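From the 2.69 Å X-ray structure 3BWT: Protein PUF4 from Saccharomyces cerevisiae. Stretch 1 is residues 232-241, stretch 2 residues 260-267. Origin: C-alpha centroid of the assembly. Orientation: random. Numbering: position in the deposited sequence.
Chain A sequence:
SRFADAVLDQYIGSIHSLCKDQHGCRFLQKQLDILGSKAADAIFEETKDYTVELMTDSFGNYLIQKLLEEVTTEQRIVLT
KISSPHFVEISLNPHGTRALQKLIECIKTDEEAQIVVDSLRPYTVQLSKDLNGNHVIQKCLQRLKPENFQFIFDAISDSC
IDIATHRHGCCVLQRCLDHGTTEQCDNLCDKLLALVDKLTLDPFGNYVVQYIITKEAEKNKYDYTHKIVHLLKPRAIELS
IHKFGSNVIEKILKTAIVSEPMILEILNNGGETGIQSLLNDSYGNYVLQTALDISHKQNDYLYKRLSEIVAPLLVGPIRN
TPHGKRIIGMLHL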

ATOM      1  N   LEU A 232     -21.439  -3.243   9.643  1.00 27.75           N
ATOM      2  CA  LEU A 232     -20.669  -3.723  10.789  1.00 32.01           C
ATOM      3  C   LEU A 232     -21.206  -3.279  12.146  1.00 27.91           C
ATOM      4  O   LEU A 232     -20.917  -3.910  13.162  1.00 25.16           O
ATOM      5  CB  LEU A 232     -19.207  -3.293  10.678  1.00 25.67           C
ATOM      6  CG  LEU A 232     -18.460  -3.516   9.373  1.00 21.77           C
ATOM      7  CD1 LEU A 232     -17.041  -3.021   9.549  1.00 22.35           C
ATOM      8  CD2 LEU A 232     -18.480  -4.974   8.964  1.00 19.76           C
ATOM      9  N   LYS A 233     -21.959  -2.183  12.172  1.00 31.50           N
ATOM     10  CA  LYS A 233     -22.482  -1.664  13.436  1.00 33.00           C
ATOM     11  C   LYS A 233     -23.217  -2.732  14.256  1.00 32.51           C
ATOM     12  O   LYS A 233     -23.010  -2.835  15.460  1.00 33.13           O
ATOM     13  CB  LYS A 233     -23.374  -0.438  13.213  1.00 27.52           C
ATOM     14  CG  LYS A 233     -23.779   0.264  14.501  1.00 34.99           C
ATOM     15  CD  LYS A 233     -24.148   1.730  14.264  1.00 41.93           C
ATOM     16  CE  LYS A 233     -25.405   1.883  13.408  1.00 37.54           C
ATOM     17  NZ  LYS A 233     -26.660   1.744  14.203  1.00 32.83           N
ATOM     18  N   PRO A 234     -24.077  -3.531  13.604  1.00 31.69           N
ATOM     19  CA  PRO A 234     -24.828  -4.580  14.304  1.00 25.82           C
ATOM     20  C   PRO A 234     -23.951  -5.628  14.995  1.00 34.06           C
ATOM     21  O   PRO A 234     -24.469  -6.551  15.632  1.00 33.55           O
ATOM     22  CB  PRO A 234     -25.633  -5.228  13.179  1.00 24.62           C
ATOM     23  CG  PRO A 234     -25.830  -4.130  12.195  1.00 32.76           C
ATOM     24  CD  PRO A 234     -24.551  -3.356  12.218  1.00 34.46           C
ATOM     25  N   ARG A 235     -22.638  -5.494  14.874  1.00 29.71           N
ATOM     26  CA  ARG A 235     -21.733  -6.471  15.456  1.00 26.38           C
ATOM     27  C   ARG A 235     -20.661  -5.741  16.241  1.00 27.17           C
ATOM     28  O   ARG A 235     -19.592  -6.290  16.525  1.00 28.74           O
ATOM     29  CB  ARG A 235     -21.115  -7.350  14.363  1.00 29.88           C
ATOM     30  CG  ARG A 235     -22.123  -7.785  13.298  1.00 29.98           C
ATOM     31  CD  ARG A 235     -21.790  -9.133  12.666  1.00 30.53           C
ATOM     32  NE  ARG A 235     -20.868  -9.021  11.541  1.00 44.33           N
ATOM     33  CZ  ARG A 235     -19.711  -9.668  11.459  1.00 51.42           C
ATOM     34  NH1 ARG A 235     -19.339 -10.493  12.433  1.00 34.11           N
ATOM     35  NH2 ARG A 235     -18.931  -9.502  10.395  1.00 48.33           N
ATOM     36  N   ALA A 236     -20.973  -4.504  16.609  1.00 22.86           N
ATOM     37  CA  ALA A 236     -20.006  -3.607  17.230  1.00 25.89           C
ATOM     38  C   ALA A 236     -19.205  -4.273  18.345  1.00 25.09           C
ATOM     39  O   ALA A 236     -17.980  -4.171  18.388  1.00 23.00           O
ATOM     40  CB  ALA A 236     -20.702  -2.357  17.745  1.00 26.54           C
ATOM     41  N   ILE A 237     -19.903  -4.951  19.250  1.00 26.98           N
ATOM     42  CA  ILE A 237     -19.240  -5.627  20.357  1.00 24.66           C
ATOM     43  C   ILE A 237     -18.433  -6.810  19.863  1.00 23.01           C
ATOM     44  O   ILE A 237     -17.271  -6.972  20.228  1.00 25.06           O
ATOM     45  CB  ILE A 237     -20.246  -6.158  21.397  1.00 29.78           C
ATOM     46  CG1 ILE A 237     -21.050  -5.010  22.014  1.00 25.45           C
ATOM     47  CG2 ILE A 237     -19.504  -6.945  22.470  1.00 19.12           C
ATOM     48  CD1 ILE A 237     -20.236  -4.123  22.946  1.00 21.40           C
ATOM     49  N   GLU A 238     -19.061  -7.645  19.042  1.00 20.72           N
ATOM     50  CA  GLU A 238     -18.412  -8.850  18.552  1.00 20.51           C
ATOM     51  C   GLU A 238     -17.076  -8.524  17.878  1.00 23.13           C
ATOM     52  O   GLU A 238     -16.073  -9.191  18.122  1.00 22.05           O
ATOM     53  CB  GLU A 238     -19.339  -9.580  17.590  1.00 27.91           C
ATOM     54  CG  GLU A 238     -18.797 -10.893  17.064  1.00 25.65           C
ATOM     55  CD  GLU A 238     -19.356 -11.231  15.691  1.00 38.24           C
ATOM     56  OE1 GLU A 238     -20.380 -10.625  15.292  1.00 36.92           O
ATOM     57  OE2 GLU A 238     -18.766 -12.095  15.007  1.00 39.21           O
ATOM     58  N   LEU A 239     -17.070  -7.483  17.048  1.00 22.70           N
ATOM     59  CA  LEU A 239     -15.874  -7.056  16.344  1.00 19.27           C
ATOM     60  C   LEU A 239     -14.931  -6.274  17.245  1.00 20.27           C
ATOM     61  O   LEU A 239     -13.737  -6.163  16.960  1.00 20.14           O
ATOM     62  CB  LEU A 239     -16.252  -6.190  15.149  1.00 18.59           C
ATOM     63  CG  LEU A 239     -17.172  -6.842  14.119  1.00 27.43           C
ATOM     64  CD1 LEU A 239     -17.721  -5.807  13.150  1.00 21.79           C
ATOM     65  CD2 LEU A 239     -16.446  -7.954  13.372  1.00 24.98           C
ATOM     66  N   SER A 240     -15.463  -5.718  18.327  1.00 19.53           N
ATOM     67  CA  SER A 240     -14.638  -4.944  19.249  1.00 21.52           C
ATOM     68  C   SER A 240     -13.678  -5.830  20.037  1.00 22.65           C
ATOM     69  O   SER A 240     -12.679  -5.353  20.584  1.00 23.02           O
ATOM     70  CB  SER A 240     -15.502  -4.128  20.211  1.00 22.41           C
ATOM     71  OG  SER A 240     -15.944  -2.940  19.596  1.00 28.84           O
ATOM     72  N   ILE A 241     -13.980  -7.122  20.099  1.00 23.21           N
ATOM     73  CA  ILE A 241     -13.146  -8.055  20.853  1.00 24.69           C
ATOM     74  C   ILE A 241     -12.429  -9.010  19.915  1.00 21.22           C
ATOM     75  O   ILE A 241     -12.017 -10.101  20.308  1.00 22.73           O
ATOM     76  CB  ILE A 241     -13.972  -8.839  21.889  1.00 23.29           C
ATOM     77  CG1 ILE A 241     -14.903  -9.824  21.182  1.00 21.31           C
ATOM     78  CG2 ILE A 241     -14.768  -7.864  22.757  1.00 22.90           C
ATOM     79  CD1 ILE A 241     -15.776 -10.603  22.113  1.00 17.23           C
ATOM     80  N   GLU A 260     -20.457   8.616  16.613  1.00 27.35           N
ATOM     81  CA  GLU A 260     -21.522   8.546  17.599  1.00 30.01           C
ATOM     82  C   GLU A 260     -22.549   7.420  17.396  1.00 30.94           C
ATOM     83  O   GLU A 260     -22.965   6.787  18.359  1.00 33.93           O
ATOM     84  CB  GLU A 260     -22.137   9.938  17.798  1.00 33.24           C
ATOM     85  CG  GLU A 260     -21.042  10.952  18.192  1.00 30.29           C
ATOM     86  CD  GLU A 260     -21.549  12.322  18.621  1.00 43.44           C
ATOM     87  OE1 GLU A 260     -22.777  12.566  18.577  1.00 39.90           O
ATOM     88  OE2 GLU A 260     -20.695  13.163  18.997  1.00 38.92           O
ATOM     89  N   PRO A 261     -22.938   7.144  16.149  1.00 30.04           N
ATOM     90  CA  PRO A 261     -23.757   5.947  15.923  1.00 29.79           C
ATOM     91  C   PRO A 261     -23.111   4.678  16.495  1.00 33.50           C
ATOM     92  O   PRO A 261     -23.798   3.840  17.093  1.00 31.72           O
ATOM     93  CB  PRO A 261     -23.813   5.859  14.402  1.00 31.65           C
ATOM     94  CG  PRO A 261     -23.710   7.273  13.950  1.00 31.12           C
ATOM     95  CD  PRO A 261     -22.799   7.963  14.934  1.00 32.39           C
ATOM     96  N   MET A 262     -21.802   4.541  16.306  1.00 30.47           N
ATOM     97  CA  MET A 262     -21.075   3.370  16.798  1.00 30.93           C
ATOM     98  C   MET A 262     -21.034   3.341  18.320  1.00 26.54           C
ATOM     99  O   MET A 262     -21.304   2.311  18.937  1.00 29.06           O
ATOM    100  CB  MET A 262     -19.648   3.324  16.230  1.00 23.79           C
ATOM    101  CG  MET A 262     -18.860   2.066  16.604  1.00 23.02           C
ATOM    102  SD  MET A 262     -19.559   0.501  16.013  1.00 26.04           S
ATOM    103  CE  MET A 262     -19.335   0.673  14.248  1.00 17.89           C
ATOM    104  N   ILE A 263     -20.679   4.474  18.917  1.00 26.47           N
ATOM    105  CA  ILE A 263     -20.662   4.605  20.366  1.00 25.73           C
ATOM    106  C   ILE A 263     -22.037   4.269  20.922  1.00 28.23           C
ATOM    107  O   ILE A 263     -22.164   3.628  21.965  1.00 28.67           O
ATOM    108  CB  ILE A 263     -20.249   6.026  20.789  1.00 27.32           C
ATOM    109  CG1 ILE A 263     -18.790   6.284  20.397  1.00 26.32           C
ATOM    110  CG2 ILE A 263     -20.455   6.231  22.285  1.00 19.88           C
ATOM    111  CD1 ILE A 263     -18.304   7.685  20.706  1.00 25.84           C
ATOM    112  N   LEU A 264     -23.065   4.691  20.198  1.00 27.25           N
ATOM    113  CA  LEU A 264     -24.446   4.416  20.564  1.00 27.42           C
ATOM    114  C   LEU A 264     -24.769   2.935  20.577  1.00 31.03           C
ATOM    115  O   LEU A 264     -25.412   2.443  21.505  1.00 37.38           O
ATOM    116  CB  LEU A 264     -25.391   5.120  19.600  1.00 34.46           C
ATOM    117  CG  LEU A 264     -26.002   6.415  20.114  1.00 37.66           C
ATOM    118  CD1 LEU A 264     -26.756   7.107  18.988  1.00 49.57           C
ATOM    119  CD2 LEU A 264     -26.918   6.109  21.290  1.00 31.78           C
ATOM    120  N   GLU A 265     -24.346   2.234  19.531  1.00 33.16           N
ATOM    121  CA  GLU A 265     -24.557   0.796  19.437  1.00 35.39           C
ATOM    122  C   GLU A 265     -23.914   0.094  20.622  1.00 33.96           C
ATOM    123  O   GLU A 265     -24.533  -0.740  21.289  1.00 33.72           O
ATOM    124  CB  GLU A 265     -23.957   0.257  18.141  1.00 38.38           C
ATOM    125  CG  GLU A 265     -24.393  -1.156  17.818  1.00 43.33           C
ATOM    126  CD  GLU A 265     -25.854  -1.226  17.448  1.00 41.77           C
ATOM    127  OE1 GLU A 265     -26.440  -0.158  17.180  1.00 35.51           O
ATOM    128  OE2 GLU A 265     -26.413  -2.344  17.422  1.00 51.66           O
ATOM    129  N   ILE A 266     -22.660   0.441  20.876  1.00 31.74           N
ATOM    130  CA  ILE A 266     -21.937  -0.080  22.030  1.00 36.15           C
ATOM    131  C   ILE A 266     -22.692   0.193  23.337  1.00 36.24           C
ATOM    132  O   ILE A 266     -22.791  -0.683  24.196  1.00 42.24           O
ATOM    133  CB  ILE A 266     -20.493   0.483  22.074  1.00 26.94           C
ATOM    134  CG1 ILE A 266     -19.675  -0.115  20.922  1.00 21.29           C
ATOM    135  CG2 ILE A 266     -19.839   0.216  23.418  1.00 20.02           C
ATOM    136  CD1 ILE A 266     -18.303   0.475  20.754  1.00 22.24           C
ATOM    137  N   LEU A 267     -23.245   1.397  23.469  1.00 33.45           N
ATOM    138  CA  LEU A 267     -24.041   1.759  24.645  1.00 34.08           C
ATOM    139  C   LEU A 267     -25.359   1.006  24.754  1.00 29.76           C
ATOM    140  O   LEU A 267     -25.764   0.623  25.846  1.00 28.66           O
ATOM    141  CB  LEU A 267     -24.328   3.262  24.664  1.00 31.14           C
ATOM    142  CG  LEU A 267     -23.329   4.140  25.417  1.00 37.22           C
ATOM    143  CD1 LEU A 267     -23.602   5.607  25.123  1.00 37.31           C
ATOM    144  CD2 LEU A 267     -23.361   3.863  26.921  1.00 29.42           C
TER

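The short helix 236-240 meets the helix through 260-267 almost at a right angle, 93° between their directions, with the axes 10.0 Å apart at closest approach. The contact is compact, burying 400 Å² in all, and Ala236 lies at its heart. Ala236 CB points toward the other helix and stands 3.5 Å from Met262 SD and 4.0 Å from Ile266 CG1. A methyl group suits this position because the backbones come close here: the CA atoms of Ala236 and Ile266 are 6.3 Å apart.

The CA-to-CB bond of Met262 points sideways to the first stretch, but the end of the side chain comes nearer. With chi1 t, chi2 p brings SD to Ala236, and chi3 p folds the terminal methyl so that Met262 CE lies 4.0 Å from Lys233 CA. Ile266, with chi1 m and chi2 t, is more extended; Ile266 CD1 lies 4.3 Å from Ser240 OG. That hydroxyl is not left unsatisfied beside a hydrocarbon neighbour, since at chi1 m it turns back to its own helix and donates to the backbone, Ser240 OG to Ala236 O at 2.7 Å. Ile237 has both chi angles m and makes a looser contact, Ile237 CD1 to Ile266 CG2 at 4.4 Å.

The charged pair works differently. Lys233 starts with chi1 and chi2 t, carrying its aliphatic chain out to Pro261, where Lys233 CD is 3.5 Å from Pro261 O; chi3 and chi4, both p, then bend the end so that Lys233 NZ forms a salt bridge with Glu265 OE1 at 3.5 Å. Glu265 points toward the first stretch; chi1 t places Glu265 CG 3.2 Å from Lys233 O and 3.9 Å from Ala236 CB, and chi2 p then turns the carboxylate, whose OE1 meets Lys233 NZ. Both long side chains thus pack through their methylenes as well as pairing their charges. No hydrogen bond crosses between the stretches.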